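PDB 3P09: beta-lactamase from Francisella tularensis subsp. tularensis, which probably hydrolyses the beta-lactam ring of antibiotics to give a substituted beta-amino acid, as a member of the class A beta-lactamase family. Local coordinates for residues Ala213-Ile225 and Glu271-Leu285. Residues are numbered along the deposited sequence; the frame is centred on the assembly and turned at random. Where two conformers were deposited one is given.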
ATOM      1  N   ALA A 213      -0.371   9.463   8.444  1.00 22.41           N
ATOM      2  CA  ALA A 213      -0.433   9.960   9.818  1.00 24.16           C
ATOM      3  C   ALA A 213      -1.844   9.911  10.419  1.00 25.53           C
ATOM      4  O   ALA A 213      -2.006   9.769  11.630  1.00 27.31           O
ATOM      5  CB  ALA A 213       0.145  11.385   9.914  1.00 32.89           C
ATOM      6  N   ASN A 214      -2.866  10.034   9.578  0.53 22.61           N
ATOM      7  CA  ASN A 214      -4.237  10.081  10.077  0.53 21.86           C
ATOM      8  C   ASN A 214      -4.996   8.787   9.820  0.53 25.18           C
ATOM      9  O   ASN A 214      -6.234   8.755   9.838  0.53 25.66           O
ATOM     10  CB  ASN A 214      -4.983  11.280   9.495  0.53 22.49           C
ATOM     11  CG  ASN A 214      -4.521  12.592  10.095  0.53 31.99           C
ATOM     12  OD1 ASN A 214      -4.707  12.835  11.285  0.53 42.31           O
ATOM     13  ND2 ASN A 214      -3.913  13.443   9.279  0.53 28.42           N
ATOM     14  N   ARG A 215      -4.247   7.717   9.578  1.00 23.28           N
ATOM     15  CA  ARG A 215      -4.864   6.419   9.351  1.00 17.82           C
ATOM     16  C   ARG A 215      -4.433   5.433  10.427  1.00 17.13           C
ATOM     17  O   ARG A 215      -4.672   5.690  11.599  1.00 21.88           O
ATOM     18  CB  ARG A 215      -4.641   5.961   7.909  1.00 19.40           C
ATOM     19  CG  ARG A 215      -5.324   6.954   6.956  1.00 18.03           C
ATOM     20  CD  ARG A 215      -5.188   6.608   5.480  1.00 22.69           C
ATOM     21  NE  ARG A 215      -5.731   7.694   4.679  1.00 19.25           N
ATOM     22  CZ  ARG A 215      -5.977   7.637   3.375  1.00 24.82           C
ATOM     23  NH1 ARG A 215      -5.737   6.524   2.680  1.00 18.41           N
ATOM     24  NH2 ARG A 215      -6.480   8.705   2.766  1.00 21.25           N
ATOM     25  N   ILE A 216      -3.805   4.327  10.069  1.00 19.17           N
ATOM     26  CA  ILE A 216      -3.451   3.343  11.101  1.00 16.83           C
ATOM     27  C   ILE A 216      -2.584   3.944  12.213  1.00 25.17           C
ATOM     28  O   ILE A 216      -2.826   3.710  13.411  1.00 22.41           O
ATOM     29  CB  ILE A 216      -2.731   2.126  10.487  1.00 19.89           C
ATOM     30  CG1 ILE A 216      -3.725   1.287   9.670  1.00 25.02           C
ATOM     31  CG2 ILE A 216      -2.076   1.295  11.571  1.00 22.11           C
ATOM     32  CD1 ILE A 216      -3.085   0.192   8.806  1.00 19.33           C
ATOM     33  N   ALA A 217      -1.572   4.708  11.815  1.00 25.64           N
ATOM     34  CA  ALA A 217      -0.627   5.285  12.763  1.00 25.99           C
ATOM     35  C   ALA A 217      -1.323   6.097  13.847  1.00 25.27           C
ATOM     36  O   ALA A 217      -0.873   6.135  14.996  1.00 25.84           O
ATOM     37  CB  ALA A 217       0.411   6.150  12.032  1.00 26.61           C
ATOM     38  N   PHE A 218      -2.417   6.752  13.468  1.00 20.31           N
ATOM     39  CA  PHE A 218      -3.173   7.616  14.363  1.00 19.24           C
ATOM     40  C   PHE A 218      -3.635   6.881  15.629  1.00 27.58           C
ATOM     41  O   PHE A 218      -3.874   7.498  16.667  1.00 29.02           O
ATOM     42  CB  PHE A 218      -4.386   8.150  13.594  1.00 24.22           C
ATOM     43  CG  PHE A 218      -5.222   9.140  14.356  1.00 28.02           C
ATOM     44  CD1 PHE A 218      -6.267   8.714  15.160  1.00 30.04           C
ATOM     45  CD2 PHE A 218      -4.990  10.501  14.231  1.00 35.87           C
ATOM     46  CE1 PHE A 218      -7.052   9.632  15.851  1.00 34.65           C
ATOM     47  CE2 PHE A 218      -5.771  11.418  14.918  1.00 37.42           C
ATOM     48  CZ  PHE A 218      -6.801  10.980  15.724  1.00 33.53           C
ATOM     49  N   SER A 219      -3.758   5.559  15.542  1.00 24.25           N
ATOM     50  CA  SER A 219      -4.354   4.791  16.621  1.00 25.19           C
ATOM     51  C   SER A 219      -3.395   3.814  17.290  1.00 29.47           C
ATOM     52  O   SER A 219      -3.779   3.132  18.239  1.00 31.18           O
ATOM     53  CB  SER A 219      -5.585   4.035  16.116  1.00 26.54           C
ATOM     54  OG  SER A 219      -6.570   4.943  15.647  1.00 27.87           O
HETATM   55  N   MSE A 220      -2.171   3.732  16.783  1.00 27.77           N
HETATM   56  CA  MSE A 220      -1.155   2.855  17.353  1.00 29.22           C
HETATM   57  C   MSE A 220      -0.632   3.479  18.650  1.00 30.42           C
HETATM   58  O   MSE A 220      -0.501   4.702  18.754  1.00 29.68           O
HETATM   59  CB  MSE A 220       0.009   2.637  16.357  1.00 37.57           C
HETATM   60  CG  MSE A 220      -0.233   1.621  15.182  1.00 21.50           C
HETATM   61 SE   MSE A 220      -1.208   0.072  15.749  0.78 48.70          SE
HETATM   62  CE  MSE A 220      -2.998   0.632  15.204  1.00 53.25           C
ATOM     63  N   PRO A 221      -0.332   2.644  19.654  1.00 23.69           N
ATOM     64  CA  PRO A 221       0.393   3.192  20.805  1.00 32.40           C
ATOM     65  C   PRO A 221       1.667   3.868  20.322  1.00 37.48           C
ATOM     66  O   PRO A 221       2.298   3.401  19.374  1.00 37.66           O
ATOM     67  CB  PRO A 221       0.724   1.954  21.634  1.00 34.79           C
ATOM     68  CG  PRO A 221      -0.325   0.963  21.254  1.00 32.13           C
ATOM     69  CD  PRO A 221      -0.573   1.200  19.789  1.00 22.76           C
ATOM     70  N   LYS A 222       2.047   4.960  20.968  1.00 55.48           N
ATOM     71  CA  LYS A 222       3.124   5.807  20.456  1.00 64.69           C
ATOM     72  C   LYS A 222       4.519   5.164  20.480  1.00 52.99           C
ATOM     73  O   LYS A 222       5.421   5.606  19.769  1.00 48.56           O
ATOM     74  CB  LYS A 222       3.101   7.162  21.169  1.00 78.95           C
ATOM     75  CG  LYS A 222       1.747   7.855  21.026  1.00 89.00           C
ATOM     76  CD  LYS A 222       1.625   9.103  21.880  1.00 96.96           C
ATOM     77  CE  LYS A 222       0.221   9.685  21.785  1.00100.32           C
ATOM     78  NZ  LYS A 222       0.113  11.016  22.445  1.00103.47           N
ATOM     79  N   ASP A 223       4.683   4.108  21.272  1.00 46.57           N
ATOM     80  CA  ASP A 223       5.940   3.360  21.301  1.00 48.69           C
ATOM     81  C   ASP A 223       5.968   2.168  20.330  1.00 42.62           C
ATOM     82  O   ASP A 223       6.939   1.405  20.299  1.00 46.80           O
ATOM     83  CB  ASP A 223       6.261   2.895  22.723  1.00 54.92           C
ATOM     84  CG  ASP A 223       5.074   2.245  23.405  1.00 71.03           C
ATOM     85  OD1 ASP A 223       3.945   2.761  23.260  1.00 74.05           O
ATOM     86  OD2 ASP A 223       5.269   1.220  24.090  1.00 75.97           O
ATOM     87  N   TRP A 224       4.903   2.000  19.552  1.00 28.25           N
ATOM     88  CA  TRP A 224       4.906   1.021  18.472  1.00 25.87           C
ATOM     89  C   TRP A 224       5.450   1.656  17.191  1.00 35.11           C
ATOM     90  O   TRP A 224       5.067   2.766  16.838  1.00 34.29           O
ATOM     91  CB  TRP A 224       3.494   0.460  18.235  1.00 24.92           C
ATOM     92  CG  TRP A 224       3.001  -0.403  19.379  1.00 30.90           C
ATOM     93  CD1 TRP A 224       3.512  -0.457  20.652  1.00 29.70           C
ATOM     94  CD2 TRP A 224       1.917  -1.338  19.343  1.00 30.46           C
ATOM     95  NE1 TRP A 224       2.802  -1.368  21.413  1.00 25.86           N
ATOM     96  CE2 TRP A 224       1.821  -1.921  20.629  1.00 34.86           C
ATOM     97  CE3 TRP A 224       1.020  -1.742  18.352  1.00 29.40           C
ATOM     98  CZ2 TRP A 224       0.859  -2.882  20.941  1.00 33.37           C
ATOM     99  CZ3 TRP A 224       0.064  -2.692  18.665  1.00 36.40           C
ATOM    100  CH2 TRP A 224      -0.008  -3.253  19.952  1.00 28.67           C
ATOM    101  N   ILE A 225       6.348   0.953  16.504  1.00 29.84           N
ATOM    102  CA  ILE A 225       6.922   1.466  15.264  1.00 25.62           C
ATOM    103  C   ILE A 225       6.086   1.015  14.078  1.00 26.11           C
ATOM    104  O   ILE A 225       5.620  -0.118  14.044  1.00 23.99           O
ATOM    105  CB  ILE A 225       8.361   0.986  15.083  1.00 25.05           C
ATOM    106  CG1 ILE A 225       9.215   1.411  16.279  1.00 34.85           C
ATOM    107  CG2 ILE A 225       8.954   1.547  13.801  1.00 24.82           C
ATOM    108  CD1 ILE A 225      10.587   0.795  16.278  1.00 36.67           C
ATOM    109  N   GLU A 271     -11.127   8.734   6.474  1.00 26.38           N
ATOM    110  CA  GLU A 271     -10.000   8.316   7.304  1.00 27.78           C
ATOM    111  C   GLU A 271     -10.445   7.911   8.710  1.00 28.95           C
ATOM    112  O   GLU A 271      -9.795   7.104   9.377  1.00 26.14           O
ATOM    113  CB  GLU A 271      -8.955   9.434   7.384  1.00 26.40           C
ATOM    114  CG  GLU A 271      -8.270   9.745   6.045  1.00 28.24           C
ATOM    115  CD  GLU A 271      -7.074  10.686   6.197  1.00 28.90           C
ATOM    116  OE1 GLU A 271      -7.256  11.805   6.725  1.00 26.94           O
ATOM    117  OE2 GLU A 271      -5.949  10.296   5.799  1.00 29.47           O
ATOM    118  N   GLU A 272     -11.560   8.461   9.166  1.00 26.67           N
ATOM    119  CA  GLU A 272     -11.991   8.211  10.539  1.00 27.83           C
ATOM    120  C   GLU A 272     -12.333   6.743  10.759  1.00 20.74           C
ATOM    121  O   GLU A 272     -12.069   6.190  11.827  1.00 25.46           O
ATOM    122  CB  GLU A 272     -13.190   9.086  10.911  1.00 37.27           C
ATOM    123  CG  GLU A 272     -13.210  10.433  10.208  1.00 60.08           C
ATOM    124  CD  GLU A 272     -12.859  11.584  11.129  1.00 82.32           C
ATOM    125  OE1 GLU A 272     -13.373  11.615  12.269  1.00 89.55           O
ATOM    126  OE2 GLU A 272     -12.069  12.458  10.708  1.00 89.12           O
ATOM    127  N   ILE A 273     -12.931   6.103   9.763  1.00 18.17           N
ATOM    128  CA  ILE A 273     -13.258   4.698   9.929  1.00 21.60           C
ATOM    129  C   ILE A 273     -11.990   3.844  10.056  1.00 26.16           C
ATOM    130  O   ILE A 273     -11.950   2.895  10.841  1.00 22.74           O
ATOM    131  CB  ILE A 273     -14.176   4.166   8.830  1.00 20.53           C
ATOM    132  CG1 ILE A 273     -14.832   2.862   9.290  1.00 27.80           C
ATOM    133  CG2 ILE A 273     -13.414   3.964   7.507  1.00 18.95           C
ATOM    134  CD1 ILE A 273     -15.782   2.263   8.260  1.00 29.61           C
ATOM    135  N   ILE A 274     -10.956   4.195   9.295  1.00 20.66           N
ATOM    136  CA  ILE A 274      -9.677   3.533   9.427  1.00 20.94           C
ATOM    137  C   ILE A 274      -9.140   3.746  10.851  1.00 19.96           C
ATOM    138  O   ILE A 274      -8.659   2.807  11.493  1.00 24.29           O
ATOM    139  CB  ILE A 274      -8.633   4.063   8.406  1.00 23.73           C
ATOM    140  CG1 ILE A 274      -9.213   4.083   6.993  1.00 32.50           C
ATOM    141  CG2 ILE A 274      -7.360   3.219   8.458  1.00 20.75           C
ATOM    142  CD1 ILE A 274      -9.547   2.728   6.455  1.00 28.38           C
ATOM    143  N   GLN A 275      -9.224   4.974  11.348  1.00 20.54           N
ATOM    144  CA  GLN A 275      -8.742   5.248  12.701  1.00 22.00           C
ATOM    145  C   GLN A 275      -9.429   4.349  13.717  1.00 24.24           C
ATOM    146  O   GLN A 275      -8.791   3.772  14.605  1.00 25.37           O
ATOM    147  CB  GLN A 275      -8.976   6.708  13.075  1.00 26.08           C
ATOM    148  CG  GLN A 275      -8.239   7.673  12.186  1.00 23.33           C
ATOM    149  CD  GLN A 275      -8.664   9.093  12.437  1.00 28.69           C
ATOM    150  OE1 GLN A 275      -9.560   9.343  13.241  1.00 28.44           O
ATOM    151  NE2 GLN A 275      -8.028  10.036  11.750  1.00 27.65           N
ATOM    152  N   GLN A 276     -10.738   4.226  13.585  1.00 25.35           N
ATOM    153  CA  GLN A 276     -11.508   3.501  14.577  1.00 25.56           C
ATOM    154  C   GLN A 276     -11.258   1.994  14.481  1.00 25.66           C
ATOM    155  O   GLN A 276     -11.116   1.318  15.503  1.00 25.84           O
ATOM    156  CB  GLN A 276     -12.990   3.864  14.460  1.00 31.97           C
ATOM    157  CG  GLN A 276     -13.272   5.304  14.900  1.00 29.40           C
ATOM    158  CD  GLN A 276     -14.612   5.814  14.405  1.00 38.48           C
ATOM    159  OE1 GLN A 276     -15.631   5.132  14.518  1.00 33.44           O
ATOM    160  NE2 GLN A 276     -14.613   7.016  13.842  1.00 36.47           N
ATOM    161  N   ALA A 277     -11.185   1.482  13.257  1.00 20.61           N
ATOM    162  CA  ALA A 277     -10.855   0.080  13.045  1.00 26.59           C
ATOM    163  C   ALA A 277      -9.477  -0.228  13.610  1.00 25.20           C
ATOM    164  O   ALA A 277      -9.289  -1.248  14.275  1.00 26.44           O
ATOM    165  CB  ALA A 277     -10.915  -0.276  11.570  1.00 22.91           C
ATOM    166  N   ALA A 278      -8.517   0.657  13.351  1.00 19.34           N
ATOM    167  CA  ALA A 278      -7.149   0.455  13.839  1.00 23.07           C
ATOM    168  C   ALA A 278      -7.082   0.467  15.359  1.00 24.69           C
ATOM    169  O   ALA A 278      -6.251  -0.210  15.959  1.00 28.04           O
ATOM    170  CB  ALA A 278      -6.202   1.510  13.252  1.00 21.97           C
ATOM    171  N   LYS A 279      -7.948   1.253  15.986  1.00 26.60           N
ATOM    172  CA  LYS A 279      -7.949   1.352  17.445  1.00 32.52           C
ATOM    173  C   LYS A 279      -8.491   0.062  18.057  1.00 27.08           C
ATOM    174  O   LYS A 279      -7.987  -0.424  19.078  1.00 30.79           O
ATOM    175  CB  LYS A 279      -8.779   2.554  17.899  1.00 33.66           C
ATOM    176  CG  LYS A 279      -8.831   2.741  19.412  1.00 37.89           C
ATOM    177  CD  LYS A 279      -7.426   2.728  20.005  1.00 46.26           C
ATOM    178  CE  LYS A 279      -7.350   3.561  21.273  1.00 56.23           C
ATOM    179  NZ  LYS A 279      -7.508   5.012  20.963  1.00 63.17           N
ATOM    180  N   LEU A 280      -9.528  -0.486  17.429  1.00 25.01           N
ATOM    181  CA  LEU A 280     -10.086  -1.756  17.862  1.00 31.00           C
ATOM    182  C   LEU A 280      -8.992  -2.798  17.810  1.00 29.85           C
ATOM    183  O   LEU A 280      -8.835  -3.609  18.714  1.00 26.62           O
ATOM    184  CB  LEU A 280     -11.239  -2.173  16.952  1.00 33.87           C
ATOM    185  CG  LEU A 280     -12.518  -1.351  17.119  1.00 30.89           C
ATOM    186  CD1 LEU A 280     -13.512  -1.637  16.006  1.00 30.88           C
ATOM    187  CD2 LEU A 280     -13.137  -1.633  18.485  1.00 36.99           C
ATOM    188  N   ILE A 281      -8.223  -2.763  16.738  1.00 24.68           N
ATOM    189  CA  ILE A 281      -7.203  -3.772  16.532  1.00 28.56           C
ATOM    190  C   ILE A 281      -6.072  -3.611  17.542  1.00 30.96           C
ATOM    191  O   ILE A 281      -5.603  -4.588  18.136  1.00 28.76           O
ATOM    192  CB  ILE A 281      -6.691  -3.726  15.095  1.00 22.81           C
ATOM    193  CG1 ILE A 281      -7.816  -4.207  14.162  1.00 24.92           C
ATOM    194  CG2 ILE A 281      -5.465  -4.602  14.947  1.00 23.58           C
ATOM    195  CD1 ILE A 281      -7.683  -3.764  12.731  1.00 26.91           C
ATOM    196  N   ALA A 282      -5.650  -2.367  17.747  1.00 23.45           N
ATOM    197  CA  ALA A 282      -4.589  -2.080  18.703  1.00 29.29           C
ATOM    198  C   ALA A 282      -4.985  -2.571  20.093  1.00 30.32           C
ATOM    199  O   ALA A 282      -4.165  -3.137  20.812  1.00 26.77           O
ATOM    200  CB  ALA A 282      -4.272  -0.574  18.730  1.00 31.35           C
ATOM    201  N   ASN A 283      -6.240  -2.340  20.469  1.00 29.50           N
ATOM    202  CA  ASN A 283      -6.735  -2.783  21.767  1.00 28.65           C
ATOM    203  C   ASN A 283      -6.691  -4.303  21.896  1.00 35.05           C
ATOM    204  O   ASN A 283      -6.329  -4.841  22.947  1.00 34.57           O
ATOM    205  CB  ASN A 283      -8.162  -2.294  21.999  1.00 32.07           C
ATOM    206  CG  ASN A 283      -8.234  -0.800  22.252  1.00 38.65           C
ATOM    207  OD1 ASN A 283      -7.223  -0.154  22.534  1.00 41.58           O
ATOM    208  ND2 ASN A 283      -9.438  -0.248  22.166  1.00 41.72           N
ATOM    209  N   ASP A 284      -7.063  -4.989  20.819  1.00 26.35           N
ATOM    210  CA  ASP A 284      -7.099  -6.446  20.817  1.00 33.91           C
ATOM    211  C   ASP A 284      -5.692  -7.028  20.888  1.00 35.72           C
ATOM    212  O   ASP A 284      -5.430  -7.946  21.659  1.00 34.38           O
ATOM    213  CB  ASP A 284      -7.834  -6.969  19.586  1.00 32.35           C
ATOM    214  CG  ASP A 284      -8.290  -8.407  19.751  1.00 43.41           C
ATOM    215  OD1 ASP A 284      -8.884  -8.728  20.807  1.00 40.99           O
ATOM    216  OD2 ASP A 284      -8.047  -9.217  18.833  1.00 50.36           O
ATOM    217  N   LEU A 285      -4.783  -6.476  20.090  1.00 28.44           N
ATOM    218  CA  LEU A 285      -3.396  -6.918  20.116  1.00 31.40           C
ATOM    219  C   LEU A 285      -2.794  -6.751  21.500  1.00 32.76           C
ATOM    220  O   LEU A 285      -2.130  -7.656  22.013  1.00 36.30           O
ATOM    221  CB  LEU A 285      -2.571  -6.159  19.078  1.00 26.93           C
ATOM    222  CG  LEU A 285      -2.915  -6.556  17.641  1.00 34.54           C
ATOM    223  CD1 LEU A 285      -2.065  -5.780  16.654  1.00 33.40           C
ATOM    224  CD2 LEU A 285      -2.748  -8.071  17.443  1.00 36.70           C
TER
HETATM  225  O   HOH W   1      -3.264  10.106   6.757  1.00 26.02           O
HETATM  226  O   HOH W   2      -5.116  13.287   6.169  1.00 43.52           O
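Q275 reaches from helix 271-289 to the loop 213-225 and touches it with every side-chain atom. Its CB lies beside S219 OG and F218 CD1; its CG packs against the F218 ring and N214 O. The extended chain (chi2 171°) carries the amide over one face of F218, where it lies nearly parallel to the ring, with CD 3.6 Å above the ring plane and offset toward the rim. At the tip OE1 rests over F218 CE1, while Q275 NE2 donates a nearly straight bond of 2.9 Å to N214 O, 161° at the hydrogen. This bond and the stack together fix the turn of the amide. The backbone of the same residue is also used: S219 OG donates to Q275 O at 2.7 Å, reaching it from the opposite face of the carbonyl plane to K279 N, the helical donor.

One turn before Q275, R215 NE makes a salt bridge of 2.8 Å to E271 OE2. The carboxylate uses its anti lone pair and stands almost perpendicular to the guanidinium plane. One water joins OE2 to N214 N, and another hydrogen-bonds to E271 OE1. R215 NH1 and NH2 bond to residues of strands 225-232 and 239-246, so the arginine ties loop, helix and sheet together.

Further along, the packing turns apolar. A278 CB meets I216 and S219, and the bent selenomethionine M220 brings CE to 3.9 Å from A282 CB. P221 CG covers one face of the W224 ring, whose CH2 edge meets L285 CB. The loop, leading from helix 196-208 to edge strand 225-232, thus runs beside the C-terminal helix; I274, I281 and L285 of that helix pack on strand 253-260, with helix 24-35 alongside, in the alpha/beta sandwich of class A enzymes.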